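NikO protein (Streptomyces tendae, PDB 4FQD) is an enolpyruvyl transferase of the MurA subfamily, essential in nikkomycin biosynthesis, and probably transfers enolpyruvyl from phosphoenolpyruvate to UDP-N-acetylglucosamine. Local coordinates at residues 62-67 with 99-104. The protein carries 4 engineered substitutions. Numbering follows the deposited sequence.
Sequences TAVLGE and ADLVGR
Val64, on helix 60-71, carries the packed part of this contact: its CB points toward the short helix 99-102, and each methyl meets a different part of the facing segment. Its CG1, set opposite the backbone N (chi1 -179°), lies 3.4 Å from Leu101 O and 4.0 Å from Leu101 CD1; the valine and leucine side chains run alongside one another, heading opposite ways. The second methyl, CG2, meets Arg104 at the edge of the guanidinium, near its plane and 3.8 Å from NE, with Arg104 CB also alongside at 4.1 Å. Leu101 reaches across to helix 60-71 with CD1, which also touches the Glu67 side chain, 4.0 Å from CB. This is helix-to-helix packing within one of the small alpha/beta units of the inverse barrel common to the EPSP synthase family, where helix 60-71 follows strand 50-54 and helix 99-102 comes after the strand pair 75-79 and 84-88. Ile105 also packs against Val64, while Leu65 and Thr62 turn to helix 34-44, so helix 60-71 has neighbours on more than one flank. An alanine in place of Val64 would lose both methyls, and the likely result is a gap beside Leu101 and an Arg104 side chain less restricted in its position. On the solvent side the contact is looser: the extended Glu67 chain crosses Leu101, with OE1 3.3 Å from Leu101 CD1, and Glu67 OE1 stays 5.1 Å from Arg104 NE, so the opposite charges probably attract without forming a salt bridge. Arg104 is exposed on this side, and no hydrogen bond links the two segments.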
loop_
_atom_site.group_PDB
_atom_site.type_symbol
_atom_site.label_atom_id
_atom_site.label_comp_id
_atom_site.label_asym_id
_atom_site.label_seq_id
_atom_site.Cartn_x
_atom_site.Cartn_y
_atom_site.Cartn_z
ATOM N N THR A 62 -9.680 19.458 -26.286
ATOM C CA THR A 62 -10.268 19.320 -27.615
ATOM C C THR A 62 -10.160 20.615 -28.413
ATOM O O THR A 62 -9.806 20.602 -29.593
ATOM C CB THR A 62 -11.751 18.913 -27.537
ATOM O OG1 THR A 62 -11.894 17.770 -26.685
ATOM C CG2 THR A 62 -12.287 18.580 -28.920
ATOM N N ALA A 63 -10.463 21.732 -27.761
ATOM C CA ALA A 63 -10.432 23.035 -28.412
ATOM C C ALA A 63 -9.016 23.426 -28.821
ATOM O O ALA A 63 -8.786 23.846 -29.955
ATOM C CB ALA A 63 -11.038 24.097 -27.504
ATOM N N VAL A 64 -8.072 23.280 -27.897
ATOM C CA VAL A 64 -6.687 23.667 -28.151
ATOM C C VAL A 64 -6.038 22.791 -29.220
ATOM O O VAL A 64 -5.392 23.302 -30.136
ATOM C CB VAL A 64 -5.840 23.629 -26.866
ATOM C CG1 VAL A 64 -4.409 24.053 -27.160
ATOM C CG2 VAL A 64 -6.454 24.525 -25.801
ATOM N N LEU A 65 -6.215 21.478 -29.101
ATOM C CA LEU A 65 -5.686 20.538 -30.088
ATOM C C LEU A 65 -6.239 20.835 -31.476
ATOM O O LEU A 65 -5.529 20.727 -32.475
ATOM C CB LEU A 65 -6.007 19.094 -29.697
ATOM C CG LEU A 65 -5.178 18.476 -28.569
ATOM C CD1 LEU A 65 -5.695 17.087 -28.228
ATOM C CD2 LEU A 65 -3.708 18.422 -28.950
ATOM N N GLY A 66 -7.512 21.211 -31.528
ATOM C CA GLY A 66 -8.148 21.575 -32.780
ATOM C C GLY A 66 -7.537 22.828 -33.373
ATOM O O GLY A 66 -7.344 22.924 -34.584
ATOM N N GLU A 67 -7.227 23.792 -32.512
ATOM C CA GLU A 67 -6.616 25.040 -32.949
ATOM C C GLU A 67 -5.175 24.817 -33.392
ATOM O O GLU A 67 -4.717 25.421 -34.360
ATOM C CB GLU A 67 -6.678 26.093 -31.838
ATOM C CG GLU A 67 -8.086 26.569 -31.511
ATOM C CD GLU A 67 -8.124 27.503 -30.316
ATOM O OE1 GLU A 67 -7.046 27.815 -29.770
ATOM O OE2 GLU A 67 -9.233 27.923 -29.922
ATOM N N ALA A 99 3.636 29.462 -29.293
ATOM C CA ALA A 99 4.054 28.968 -27.982
ATOM C C ALA A 99 2.955 29.020 -26.927
ATOM O O ALA A 99 2.719 28.040 -26.217
ATOM C CB ALA A 99 5.280 29.735 -27.503
ATOM N N ASP A 100 2.293 30.168 -26.823
ATOM C CA ASP A 100 1.246 30.355 -25.827
ATOM C C ASP A 100 0.104 29.379 -26.064
ATOM O O ASP A 100 -0.493 28.868 -25.118
ATOM C CB ASP A 100 0.723 31.792 -25.856
ATOM C CG ASP A 100 -0.231 32.085 -24.715
ATOM O OD1 ASP A 100 -0.154 31.387 -23.681
ATOM O OD2 ASP A 100 -1.054 33.015 -24.847
ATOM N N LEU A 101 -0.187 29.122 -27.334
ATOM C CA LEU A 101 -1.236 28.187 -27.714
ATOM C C LEU A 101 -0.885 26.757 -27.306
ATOM O O LEU A 101 -1.703 26.050 -26.720
ATOM C CB LEU A 101 -1.479 28.255 -29.222
ATOM C CG LEU A 101 -2.415 27.198 -29.808
ATOM C CD1 LEU A 101 -3.833 27.383 -29.288
ATOM C CD2 LEU A 101 -2.380 27.244 -31.325
ATOM N N VAL A 102 0.338 26.343 -27.621
ATOM C CA VAL A 102 0.816 25.002 -27.292
ATOM C C VAL A 102 0.874 24.766 -25.781
ATOM O O VAL A 102 0.498 23.699 -25.293
ATOM C CB VAL A 102 2.205 24.735 -27.921
ATOM C CG1 VAL A 102 2.877 23.530 -27.277
ATOM C CG2 VAL A 102 2.080 24.549 -29.428
ATOM N N GLY A 103 1.330 25.774 -25.044
ATOM C CA GLY A 103 1.487 25.659 -23.605
ATOM C C GLY A 103 0.183 25.670 -22.830
ATOM O O GLY A 103 0.181 25.517 -21.608
ATOM N N ARG A 104 -0.930 25.855 -23.536
ATOM C CA ARG A 104 -2.245 25.874 -22.904
ATOM C C ARG A 104 -2.632 24.503 -22.356
ATOM O O ARG A 104 -3.354 24.404 -21.364
ATOM C CB ARG A 104 -3.312 26.361 -23.887
ATOM C CG ARG A 104 -3.243 27.845 -24.200
ATOM C CD ARG A 104 -4.209 28.229 -25.309
ATOM N NE ARG A 104 -5.601 28.127 -24.885
ATOM C CZ ARG A 104 -6.310 29.144 -24.404
ATOM N NH1 ARG A 104 -5.757 30.343 -24.290
ATOM N NH2 ARG A 104 -7.572 28.965 -24.041
#